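PDB 4NT1: accelerated-cell-death 11 from Arabidopsis thaliana, which selectively transfers ceramide-1-phosphate and phytoceramide-1-phosphate between membranes, and regulates phytoceramide levels as a cell-death-related lipid carrier. Local coordinates for residues A22-V25 with E31-V34; I53-A58 with Y157-R162; V81-D86 with K201-D206; K134-V139 with W146-A151. One frame throughout, in Å; residues are numbered along the deposited sequence. Where two conformers were deposited one is given.

Contact 1: A22-V25 with E31-V34; sequences AIIV and EVPV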
loop_
_atom_site.group_PDB
_atom_site.type_symbol
_atom_site.label_atom_id
_atom_site.label_comp_id
_atom_site.label_asym_id
_atom_site.label_seq_id
_atom_site.Cartn_x
_atom_site.Cartn_y
_atom_site.Cartn_z
ATOM N N ALA A 22 4.374 10.001 7.912
ATOM C CA ALA A 22 3.570 10.073 9.145
ATOM C C ALA A 22 3.845 11.378 9.899
ATOM O O ALA A 22 2.931 12.037 10.402
ATOM C CB ALA A 22 3.849 8.876 10.035
ATOM N N ILE A 23 5.114 11.752 9.968
ATOM C CA ILE A 23 5.497 13.031 10.576
ATOM C C ILE A 23 4.806 14.212 9.900
ATOM O O ILE A 23 4.314 15.118 10.576
ATOM C CB ILE A 23 7.019 13.239 10.548
ATOM C CG1 ILE A 23 7.703 12.232 11.470
ATOM C CG2 ILE A 23 7.370 14.679 10.922
ATOM C CD1 ILE A 23 9.225 12.176 11.302
ATOM N N ILE A 24 4.771 14.204 8.568
ATOM C CA ILE A 24 4.091 15.251 7.812
ATOM C C ILE A 24 2.585 15.286 8.098
ATOM O O ILE A 24 2.020 16.351 8.349
ATOM C CB ILE A 24 4.325 15.088 6.291
ATOM C CG1 ILE A 24 5.796 15.363 5.944
ATOM C CG2 ILE A 24 3.382 16.016 5.500
ATOM C CD1 ILE A 24 6.187 14.894 4.523
ATOM N N VAL A 25 1.927 14.131 8.069
ATOM C CA VAL A 25 0.483 14.134 8.286
ATOM C C VAL A 25 0.133 14.513 9.714
ATOM O O VAL A 25 -0.973 14.973 9.975
ATOM C CB VAL A 25 -0.203 12.795 7.930
ATOM C CG1 VAL A 25 -0.021 12.470 6.445
ATOM C CG2 VAL A 25 0.291 11.679 8.823
ATOM N N GLU A 31 1.055 19.075 4.520
ATOM C CA GLU A 31 1.064 19.097 3.062
ATOM C C GLU A 31 1.896 17.925 2.579
ATOM O O GLU A 31 3.107 17.881 2.802
ATOM C CB GLU A 31 1.664 20.400 2.547
ATOM C CG GLU A 31 0.816 21.627 2.827
ATOM C CD GLU A 31 1.359 22.861 2.132
ATOM O OE1 GLU A 31 2.319 23.466 2.654
ATOM O OE2 GLU A 31 0.836 23.213 1.055
ATOM N N VAL A 32 1.236 16.955 1.955
ATOM C CA VAL A 32 1.928 15.778 1.468
ATOM C C VAL A 32 2.351 15.990 0.020
ATOM O O VAL A 32 1.498 16.083 -0.876
ATOM C CB VAL A 32 1.045 14.538 1.551
ATOM C CG1 VAL A 32 1.816 13.313 1.061
ATOM C CG2 VAL A 32 0.515 14.341 2.975
ATOM N N PRO A 33 3.667 16.087 -0.218
ATOM C CA PRO A 33 4.147 16.302 -1.583
ATOM C C PRO A 33 3.917 15.056 -2.410
ATOM O O PRO A 33 4.098 13.942 -1.906
ATOM C CB PRO A 33 5.652 16.534 -1.397
ATOM C CG PRO A 33 5.819 16.908 0.042
ATOM C CD PRO A 33 4.758 16.148 0.772
ATOM N N VAL A 34 3.502 15.234 -3.658
ATOM C CA VAL A 34 3.139 14.080 -4.460
ATOM C C VAL A 34 4.371 13.282 -4.867
ATOM O O VAL A 34 4.336 12.053 -4.894
ATOM C CB VAL A 34 2.270 14.468 -5.686
ATOM C CG1 VAL A 34 1.827 13.220 -6.442
ATOM C CG2 VAL A 34 1.052 15.257 -5.230
#
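The backbone oxygen of E31 meets the branch methyl of I24, with I24 CG2 3.3 Å from E31 O. This is the closest approach of the contact. The methyl comes in beside the carbonyl, with an angle of about 104° at the oxygen from C to CG2. This is a van der Waals touch of a methyl on a polar atom, with no bond implied. The side chain of I24 is directed at the loop 31-34, which returns beside the end of helix 10-25. With CG1 beside the backbone N (chi1 -68°), CG2 falls opposite that N and meets the loop. The longer branch runs out extended (chi2 166°). It brings I24 CD1 to 4.2 Å from P33 CD, at the margin of the proline ring.

The setting is the first helix connection of the all-helical GLTP fold, where helix 10-25 gives way to helix 34-51. P33 stands at the N-cap position of the second helix. Its side chain is about 6 Å from the bound sodium ion, whose site is made by T35, S73 and I76.

V32 supplies the buried part. Its CG2 reaches I24 CG2 at 4.2 Å. It also lies near CG1 of V25, but V25 was modelled in two conformers, so that touch is less certain. Behind V32 stand F37, L79 and Y193, and its backbone is hydrogen-bonded to L79. V34 is tied in the same way to S77. The CB of E31 is directed away from the helix, and the residue is exposed.

Contact 2: I53-A58 with Y157-R162; sequences IAFKFA and YALPTR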
loop_
_atom_site.group_PDB
_atom_site.type_symbol
_atom_site.label_atom_id
_atom_site.label_comp_id
_atom_site.label_asym_id
_atom_site.label_seq_id
_atom_site.Cartn_x
_atom_site.Cartn_y
_atom_site.Cartn_z
ATOM N N ILE A 53 2.727 -15.555 -7.286
ATOM C CA ILE A 53 1.652 -15.483 -8.271
ATOM C C ILE A 53 0.272 -15.126 -7.709
ATOM O O ILE A 53 -0.563 -14.578 -8.417
ATOM C CB ILE A 53 1.586 -16.789 -9.110
ATOM C CG1 ILE A 53 0.442 -16.723 -10.120
ATOM C CG2 ILE A 53 1.448 -18.011 -8.204
ATOM C CD1 ILE A 53 0.632 -15.658 -11.183
ATOM N N ALA A 54 0.033 -15.409 -6.431
ATOM C CA ALA A 54 -1.253 -15.060 -5.834
ATOM C C ALA A 54 -1.519 -13.569 -6.023
ATOM O O ALA A 54 -2.662 -13.137 -6.171
ATOM C CB ALA A 54 -1.295 -15.429 -4.359
ATOM N N PHE A 55 -0.444 -12.792 -6.019
ATOM C CA PHE A 55 -0.546 -11.337 -6.036
ATOM C C PHE A 55 -0.157 -10.699 -7.365
ATOM O O PHE A 55 0.194 -9.522 -7.416
ATOM C CB PHE A 55 0.238 -10.738 -4.858
ATOM C CG PHE A 55 -0.355 -11.097 -3.529
ATOM C CD1 PHE A 55 -0.002 -12.279 -2.900
ATOM C CD2 PHE A 55 -1.311 -10.285 -2.945
ATOM C CE1 PHE A 55 -0.573 -12.638 -1.692
ATOM C CE2 PHE A 55 -1.886 -10.625 -1.735
ATOM C CZ PHE A 55 -1.516 -11.814 -1.102
ATOM N N LYS A 56 -0.267 -11.468 -8.445
ATOM C CA LYS A 56 -0.053 -10.927 -9.786
ATOM C C LYS A 56 -0.960 -9.730 -10.083
ATOM O O LYS A 56 -0.573 -8.829 -10.830
ATOM C CB LYS A 56 -0.245 -12.025 -10.831
ATOM C CG LYS A 56 -0.043 -11.585 -12.270
ATOM C CD LYS A 56 -0.082 -12.806 -13.189
ATOM C CE LYS A 56 -0.441 -12.423 -14.623
ATOM N NZ LYS A 56 -0.493 -13.615 -15.521
ATOM N N PHE A 57 -2.157 -9.718 -9.496
ATOM C CA PHE A 57 -3.115 -8.632 -9.714
ATOM C C PHE A 57 -2.517 -7.282 -9.335
ATOM O O PHE A 57 -2.880 -6.243 -9.890
ATOM C CB PHE A 57 -4.419 -8.859 -8.919
ATOM C CG PHE A 57 -4.275 -8.664 -7.423
ATOM C CD1 PHE A 57 -4.385 -7.398 -6.859
ATOM C CD2 PHE A 57 -4.047 -9.744 -6.583
ATOM C CE1 PHE A 57 -4.245 -7.217 -5.488
ATOM C CE2 PHE A 57 -3.909 -9.571 -5.213
ATOM C CZ PHE A 57 -4.013 -8.302 -4.666
ATOM N N ALA A 58 -1.610 -7.304 -8.369
ATOM C CA ALA A 58 -1.052 -6.073 -7.834
ATOM C C ALA A 58 -0.159 -5.371 -8.850
ATOM O O ALA A 58 0.120 -4.179 -8.721
ATOM C CB ALA A 58 -0.275 -6.382 -6.570
ATOM N N TYR A 157 -0.587 -21.313 -2.480
ATOM C CA TYR A 157 0.324 -22.427 -2.226
ATOM C C TYR A 157 1.746 -22.037 -2.592
ATOM O O TYR A 157 2.710 -22.620 -2.096
ATOM C CB TYR A 157 -0.089 -23.657 -3.036
ATOM N N ALA A 158 1.861 -21.042 -3.466
ATOM C CA ALA A 158 3.151 -20.620 -3.992
ATOM C C ALA A 158 3.729 -19.426 -3.236
ATOM O O ALA A 158 4.677 -18.806 -3.695
ATOM C CB ALA A 158 3.038 -20.306 -5.474
ATOM N N LEU A 159 3.153 -19.099 -2.085
ATOM C CA LEU A 159 3.767 -18.096 -1.225
ATOM C C LEU A 159 5.137 -18.600 -0.808
ATOM O O LEU A 159 5.325 -19.800 -0.615
ATOM C CB LEU A 159 2.927 -17.865 0.029
ATOM C CG LEU A 159 1.591 -17.144 -0.107
ATOM C CD1 LEU A 159 0.719 -17.406 1.111
ATOM C CD2 LEU A 159 1.804 -15.645 -0.304
ATOM N N PRO A 160 6.103 -17.690 -0.659
ATOM C CA PRO A 160 7.367 -18.113 -0.052
ATOM C C PRO A 160 7.121 -18.493 1.407
ATOM O O PRO A 160 6.147 -18.030 1.992
ATOM C CB PRO A 160 8.220 -16.841 -0.112
ATOM C CG PRO A 160 7.221 -15.723 -0.083
ATOM C CD PRO A 160 6.054 -16.234 -0.896
ATOM N N THR A 161 7.982 -19.324 1.984
ATOM C CA THR A 161 7.964 -19.523 3.429
ATOM C C THR A 161 8.256 -18.191 4.117
ATOM O O THR A 161 8.847 -17.290 3.523
ATOM C CB THR A 161 9.018 -20.549 3.874
ATOM O OG1 THR A 161 10.327 -19.969 3.783
ATOM C CG2 THR A 161 8.948 -21.802 2.999
ATOM N N ARG A 162 7.830 -18.068 5.365
ATOM C CA ARG A 162 8.071 -16.854 6.128
ATOM C C ARG A 162 9.572 -16.590 6.212
ATOM O O ARG A 162 10.032 -15.458 6.028
ATOM C CB ARG A 162 7.437 -16.991 7.511
ATOM C CG ARG A 162 7.667 -15.827 8.446
ATOM C CD ARG A 162 6.968 -16.118 9.765
ATOM N NE ARG A 162 7.276 -15.136 10.797
ATOM C CZ ARG A 162 6.360 -14.455 11.478
ATOM N NH1 ARG A 162 5.056 -14.653 11.246
ATOM N NH2 ARG A 162 6.752 -13.580 12.396
HETATM O O HOH W 1 4.895 -17.786 -6.771
#
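I53 and A158 meet through methyl groups, and F55 and L159 through a ring and a branch; both pairs are apolar. The branch methyl CG2 of I53 touches A158 CB at 3.9 Å. The longer branch of I53 leads away, because CG1 sits opposite the backbone N (chi1 179°). That leaves CG2 in the narrow place between the N and the carbonyl carbon, directed at the alanine. Deeper in, L159 CD2 comes to F55 CE1 at 4.1 Å. It approaches the edge of the phenyl ring, close to the ring plane, and not over a face. The two side chains lie at a slant to each other. L159 CD1 continues the extended line of its chain (chi2 161°), and CD2 is the branch turned to the ring. The F55 side chain lies about 8 Å from that of H144, which binds the sphingolipid.

The polar part is a single water. It accepts from I53 N at 3.2 Å and donates to A158 O, also at 3.2 Å. It thus spans the two backbones at the exposed end of the contact, next to the methyl pair.

Backbone bonds shape segment 53-58 itself. K56 N bonds to I53 O at 3.1 Å in a tight turn, and A58 N bonds to F55 O at 3.0 Å. In segment 157-162, T161 is the N-cap of helix 162-168, and its OG1 bonds to H164 N.

The contact joins the approach to helix 57-63 with the link between helices 146-155 and 162-168. A132 of helix 129-139 touches both F55 and L159.

Contact 3: V81-D86 with K201-D206; sequences VMMDKD and KQLGID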
loop_
_atom_site.group_PDB
_atom_site.type_symbol
_atom_site.label_atom_id
_atom_site.label_comp_id
_atom_site.label_asym_id
_atom_site.label_seq_id
_atom_site.Cartn_x
_atom_site.Cartn_y
_atom_site.Cartn_z
ATOM N N VAL A 81 -3.966 19.539 -3.465
ATOM C CA VAL A 81 -4.060 20.276 -4.719
ATOM C C VAL A 81 -4.438 19.347 -5.864
ATOM O O VAL A 81 -5.300 19.678 -6.680
ATOM C CB VAL A 81 -2.749 21.045 -5.018
ATOM C CG1 VAL A 81 -2.692 21.518 -6.465
ATOM C CG2 VAL A 81 -2.613 22.221 -4.054
ATOM N N MET A 82 -3.812 18.173 -5.893
ATOM C CA MET A 82 -4.073 17.165 -6.912
ATOM C C MET A 82 -5.557 16.795 -6.938
ATOM O O MET A 82 -6.191 16.789 -7.996
ATOM C CB MET A 82 -3.229 15.924 -6.618
ATOM C CG MET A 82 -3.181 14.889 -7.717
ATOM S SD MET A 82 -2.245 13.431 -7.192
ATOM C CE MET A 82 -3.466 12.626 -6.149
ATOM N N MET A 83 -6.112 16.498 -5.769
ATOM C CA MET A 83 -7.517 16.108 -5.685
ATOM C C MET A 83 -8.457 17.261 -5.977
ATOM O O MET A 83 -9.486 17.070 -6.630
ATOM C CB MET A 83 -7.837 15.479 -4.326
ATOM C CG MET A 83 -7.221 14.112 -4.184
ATOM S SD MET A 83 -7.519 13.399 -2.570
ATOM C CE MET A 83 -9.259 12.972 -2.704
ATOM N N ASP A 84 -8.123 18.452 -5.493
ATOM C CA ASP A 84 -8.970 19.616 -5.750
ATOM C C ASP A 84 -9.114 19.855 -7.262
ATOM O O ASP A 84 -10.194 20.202 -7.739
ATOM C CB ASP A 84 -8.417 20.872 -5.063
ATOM C CG ASP A 84 -8.703 20.909 -3.557
ATOM O OD1 ASP A 84 -9.558 20.143 -3.073
ATOM O OD2 ASP A 84 -8.074 21.735 -2.867
ATOM N N LYS A 85 -8.034 19.675 -8.021
ATOM C CA LYS A 85 -8.120 19.888 -9.472
ATOM C C LYS A 85 -9.031 18.862 -10.156
ATOM O O LYS A 85 -9.719 19.185 -11.135
ATOM C CB LYS A 85 -6.729 19.919 -10.118
ATOM C CG LYS A 85 -5.865 21.093 -9.633
ATOM C CD LYS A 85 -4.419 20.941 -10.085
ATOM C CE LYS A 85 -4.239 21.348 -11.528
ATOM N NZ LYS A 85 -4.451 22.817 -11.715
ATOM N N ASP A 86 -9.044 17.632 -9.642
ATOM C CA ASP A 86 -9.964 16.624 -10.174
ATOM C C ASP A 86 -11.411 16.963 -9.823
ATOM O O ASP A 86 -12.320 16.726 -10.614
ATOM C CB ASP A 86 -9.629 15.224 -9.651
ATOM C CG ASP A 86 -8.500 14.567 -10.423
ATOM O OD1 ASP A 86 -8.234 14.979 -11.576
ATOM O OD2 ASP A 86 -7.896 13.613 -9.888
ATOM N N LYS A 201 -14.686 15.248 1.243
ATOM C CA LYS A 201 -15.207 15.844 0.013
ATOM C C LYS A 201 -16.360 15.022 -0.560
ATOM O O LYS A 201 -16.749 15.205 -1.716
ATOM C CB LYS A 201 -14.095 16.008 -1.025
ATOM C CG LYS A 201 -13.050 17.054 -0.643
ATOM C CD LYS A 201 -13.710 18.408 -0.378
ATOM C CE LYS A 201 -12.686 19.534 -0.286
ATOM N NZ LYS A 201 -11.767 19.385 0.878
ATOM N N GLN A 202 -16.896 14.116 0.254
ATOM C CA GLN A 202 -18.027 13.274 -0.149
ATOM C C GLN A 202 -17.763 12.461 -1.414
ATOM O O GLN A 202 -18.680 12.230 -2.203
ATOM C CB GLN A 202 -19.288 14.126 -0.365
ATOM C CG GLN A 202 -19.860 14.738 0.906
ATOM C CD GLN A 202 -19.127 15.998 1.324
ATOM O OE1 GLN A 202 -18.763 16.828 0.486
ATOM N NE2 GLN A 202 -18.903 16.147 2.625
ATOM N N LEU A 203 -16.524 12.010 -1.609
ATOM C CA LEU A 203 -16.178 11.314 -2.840
ATOM C C LEU A 203 -16.371 9.800 -2.773
ATOM O O LEU A 203 -16.376 9.135 -3.804
ATOM C CB LEU A 203 -14.728 11.609 -3.230
ATOM C CG LEU A 203 -14.298 13.068 -3.347
ATOM C CD1 LEU A 203 -12.832 13.154 -3.800
ATOM C CD2 LEU A 203 -15.212 13.816 -4.307
ATOM N N GLY A 204 -16.481 9.260 -1.561
ATOM C CA GLY A 204 -16.547 7.826 -1.361
ATOM C C GLY A 204 -15.174 7.197 -1.506
ATOM O O GLY A 204 -14.273 7.821 -2.069
ATOM N N ILE A 205 -15.009 5.968 -1.010
ATOM C CA ILE A 205 -13.741 5.259 -1.161
ATOM C C ILE A 205 -13.921 3.827 -1.647
ATOM O O ILE A 205 -12.965 3.056 -1.689
ATOM C CB ILE A 205 -12.931 5.243 0.161
ATOM C CG1 ILE A 205 -13.691 4.473 1.247
ATOM C CG2 ILE A 205 -12.605 6.658 0.603
ATOM C CD1 ILE A 205 -12.926 4.353 2.563
ATOM N N ASP A 206 -15.139 3.469 -2.033
ATOM C CA ASP A 206 -15.415 2.074 -2.365
ATOM C C ASP A 206 -15.570 1.825 -3.870
ATOM O O ASP A 206 -15.996 0.748 -4.294
ATOM C CB ASP A 206 -16.628 1.572 -1.557
ATOM C CG ASP A 206 -16.360 1.544 -0.047
ATOM O OD1 ASP A 206 -15.287 1.048 0.369
ATOM O OD2 ASP A 206 -17.217 2.031 0.721
HETATM O O HOH W 2 -9.169 18.888 -0.818
#
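D84 and K201 carry opposite charges but meet through a water instead of a salt bridge. D84 OD1 and K201 NZ are 4.6 Å apart. Between them the water donates to D84 OD1 at 2.6 Å and accepts from K201 NZ at 3.1 Å. The angle at the water is about 105°, so the bridge is bent. The lysine does not reach straight out. Its chain folds at chi2 (-56°), which lays its last methylene beside the carboxylate: K201 CE is 4.2 Å from D84 OD1. A further bend at chi4 only sets the direction of NZ. The attraction between the charges is therefore probably screened by the water and modest.

The second touch is apolar and better shielded. M83 CE meets L203 CD1 at 3.7 Å, with the two side chains set aslant. The methionine is extended to its sulfur and then bends at chi3 (73°), which swings the terminal methyl onto the leucine branch. M83 is buried, and T99, L102, L197 and F198 also touch it. R100, which binds the sphingolipid, has its side chain about 10 Å from that of M83.

Segment 201-206 follows the long helix 173-199. A Schellman motif closes this helix, with L203 N bonded back to F198 O and Q202, at positive phi, as the C-prime residue. The reversal brings L203 round to face M83 of helix 79-88. Beyond it, the oxygens of L203 and I205 are held by NH2 of R93 and R107 respectively.

The C-terminal tail thus lies against helix 79-88, while M83 also rests on helices 98-121 and 173-199.

Contact 4: K134-V139 with W146-A151; sequences KSYAQV and WAIRKA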
loop_
_atom_site.group_PDB
_atom_site.type_symbol
_atom_site.label_atom_id
_atom_site.label_comp_id
_atom_site.label_asym_id
_atom_site.label_seq_id
_atom_site.Cartn_x
_atom_site.Cartn_y
_atom_site.Cartn_z
ATOM N N LYS A 134 -5.597 -13.258 4.882
ATOM C CA LYS A 134 -6.401 -12.314 5.656
ATOM C C LYS A 134 -6.273 -10.881 5.141
ATOM O O LYS A 134 -7.252 -10.135 5.104
ATOM C CB LYS A 134 -6.035 -12.368 7.137
ATOM C CG LYS A 134 -6.543 -13.618 7.849
ATOM C CD LYS A 134 -6.048 -13.662 9.288
ATOM C CE LYS A 134 -6.597 -14.875 10.030
ATOM N NZ LYS A 134 -6.170 -14.901 11.461
ATOM N N SER A 135 -5.066 -10.492 4.751
ATOM C CA SER A 135 -4.871 -9.133 4.257
ATOM C C SER A 135 -5.534 -8.979 2.885
ATOM O O SER A 135 -6.136 -7.951 2.597
ATOM C CB SER A 135 -3.381 -8.765 4.215
ATOM O OG SER A 135 -2.662 -9.614 3.338
ATOM N N TYR A 136 -5.447 -10.010 2.048
ATOM C CA TYR A 136 -6.094 -9.946 0.740
ATOM C C TYR A 136 -7.611 -9.873 0.878
ATOM O O TYR A 136 -8.267 -9.039 0.246
ATOM C CB TYR A 136 -5.726 -11.146 -0.144
ATOM C CG TYR A 136 -6.570 -11.172 -1.383
ATOM C CD1 TYR A 136 -6.245 -10.375 -2.476
ATOM C CD2 TYR A 136 -7.732 -11.934 -1.446
ATOM C CE1 TYR A 136 -7.030 -10.361 -3.609
ATOM C CE2 TYR A 136 -8.530 -11.923 -2.587
ATOM C CZ TYR A 136 -8.175 -11.132 -3.655
ATOM O OH TYR A 136 -8.950 -11.115 -4.790
ATOM N N ALA A 137 -8.164 -10.744 1.716
ATOM C CA ALA A 137 -9.621 -10.834 1.869
ATOM C C ALA A 137 -10.215 -9.564 2.480
ATOM O O ALA A 137 -11.317 -9.161 2.137
ATOM C CB ALA A 137 -9.990 -12.056 2.707
ATOM N N GLN A 138 -9.486 -8.932 3.394
ATOM C CA GLN A 138 -9.980 -7.699 3.994
ATOM C C GLN A 138 -9.901 -6.514 3.037
ATOM O O GLN A 138 -10.835 -5.716 2.943
ATOM C CB GLN A 138 -9.227 -7.358 5.281
ATOM C CG GLN A 138 -9.697 -6.060 5.935
ATOM C CD GLN A 138 -8.853 -5.668 7.133
ATOM O OE1 GLN A 138 -8.427 -6.523 7.905
ATOM N NE2 GLN A 138 -8.598 -4.370 7.285
ATOM N N VAL A 139 -8.779 -6.389 2.335
ATOM C CA VAL A 139 -8.519 -5.173 1.569
ATOM C C VAL A 139 -8.932 -5.246 0.100
ATOM O O VAL A 139 -9.566 -4.323 -0.413
ATOM C CB VAL A 139 -7.029 -4.742 1.703
ATOM C CG1 VAL A 139 -6.742 -3.498 0.856
ATOM C CG2 VAL A 139 -6.695 -4.486 3.166
ATOM N N TRP A 146 -15.339 -12.308 -8.800
ATOM C CA TRP A 146 -15.147 -13.681 -8.344
ATOM C C TRP A 146 -13.999 -14.418 -9.024
ATOM O O TRP A 146 -13.231 -15.108 -8.363
ATOM C CB TRP A 146 -16.432 -14.510 -8.468
ATOM C CG TRP A 146 -16.149 -15.942 -8.146
ATOM C CD1 TRP A 146 -15.980 -16.481 -6.904
ATOM C CD2 TRP A 146 -15.951 -17.007 -9.078
ATOM N NE1 TRP A 146 -15.702 -17.822 -7.004
ATOM C CE2 TRP A 146 -15.681 -18.172 -8.330
ATOM C CE3 TRP A 146 -15.990 -17.097 -10.475
ATOM C CZ2 TRP A 146 -15.450 -19.408 -8.930
ATOM C CZ3 TRP A 146 -15.755 -18.324 -11.068
ATOM C CH2 TRP A 146 -15.486 -19.463 -10.296
ATOM N N ALA A 147 -13.874 -14.281 -10.340
ATOM C CA ALA A 147 -12.822 -14.992 -11.065
ATOM C C ALA A 147 -11.419 -14.576 -10.611
ATOM O O ALA A 147 -10.499 -15.392 -10.594
ATOM C CB ALA A 147 -12.982 -14.808 -12.571
ATOM N N ILE A 148 -11.255 -13.306 -10.250
ATOM C CA ILE A 148 -9.977 -12.853 -9.703
ATOM C C ILE A 148 -9.737 -13.460 -8.317
ATOM O O ILE A 148 -8.649 -13.956 -8.034
ATOM C CB ILE A 148 -9.893 -11.322 -9.605
ATOM C CG1 ILE A 148 -10.068 -10.688 -10.995
ATOM C CG2 ILE A 148 -8.565 -10.917 -8.964
ATOM C CD1 ILE A 148 -9.140 -11.255 -12.037
ATOM N N ARG A 149 -10.757 -13.423 -7.467
ATOM C CA ARG A 149 -10.665 -14.000 -6.121
ATOM C C ARG A 149 -10.261 -15.476 -6.182
ATOM O O ARG A 149 -9.410 -15.934 -5.410
ATOM C CB ARG A 149 -11.994 -13.843 -5.366
ATOM C CG ARG A 149 -12.476 -12.397 -5.266
ATOM C CD ARG A 149 -13.486 -12.174 -4.146
ATOM N NE ARG A 149 -14.740 -12.911 -4.321
ATOM C CZ ARG A 149 -15.790 -12.474 -5.015
ATOM N NH1 ARG A 149 -15.744 -11.300 -5.634
ATOM N NH2 ARG A 149 -16.890 -13.219 -5.099
ATOM N N LYS A 150 -10.866 -16.222 -7.102
ATOM C CA LYS A 150 -10.515 -17.632 -7.267
ATOM C C LYS A 150 -9.043 -17.788 -7.636
ATOM O O LYS A 150 -8.335 -18.613 -7.064
ATOM C CB LYS A 150 -11.403 -18.310 -8.321
ATOM C CG LYS A 150 -11.068 -19.783 -8.525
ATOM C CD LYS A 150 -12.076 -20.492 -9.438
ATOM C CE LYS A 150 -11.817 -20.183 -10.911
ATOM N NZ LYS A 150 -12.683 -20.994 -11.830
ATOM N N ALA A 151 -8.582 -16.992 -8.595
ATOM C CA ALA A 151 -7.189 -17.061 -9.027
ATOM C C ALA A 151 -6.225 -16.806 -7.868
ATOM O O ALA A 151 -5.201 -17.481 -7.739
ATOM C CB ALA A 151 -6.939 -16.074 -10.155
#
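Y136 holds its ring opposite the backbone N (chi1 171°) and so sends its hydroxyl straight across to R149. R149 starts off beside its own backbone N and bends at chi3 (-64°), carrying its guanidinium away from the tyrosine. What meets the hydroxyl is therefore the base of the arginine. Y136 OH is 3.6 Å from R149 CA and 3.8 Å from R149 CG. I148 CG2 lies next, 4.2 Å from Y136 OH. The tyrosine and arginine chains cross at about a right angle.

Y136 OH and R149 NH1 both bond to H144. Y136 OH is hydrogen-bonded to H144 ND1, and R149 NH1 donates to H144 O. One residue of each helix thus holds this histidine, by its ring and by its backbone. H144 binds the sphingolipid, and the arrangement is consistent with a second shell in which Y136 and R149 hold H144 in place. The guanidinium is also packed against its own helix. The bend at chi3 brings it over W146 CA, which lies 3.5 Å from the guanidinium plane, over its centre.

The two helices are consecutive and flank the loop 140-145 that carries H144. A141 of that loop touches both Y136 and R149. Helix 98-121 touches helix 129-139 at K134, S135 and Q138. F57 of helix 57-63 meets the Y136 ring, with the planes at about 60°.

Contact 1 is a surface contact; the other three are partly buried. Contacts 2 and 4 lie together on one side of the chain's centre and touch, with F55 CE2 4.2 Å from Y136 CB. Contact 4 is nested in the loops closed by contact 2 and contact 3. Contact 1 and contact 3 also touch, through V34 CG1 and M82 SD. They share helix 79-88 and helix 173-199 as neighbours. The chemistry differs by place. Contact 1 is apolar with a methyl on a carbonyl. Contacts 2 and 3 each pair an apolar touch with a water bridge. Contact 4 turns its polar ends to H144.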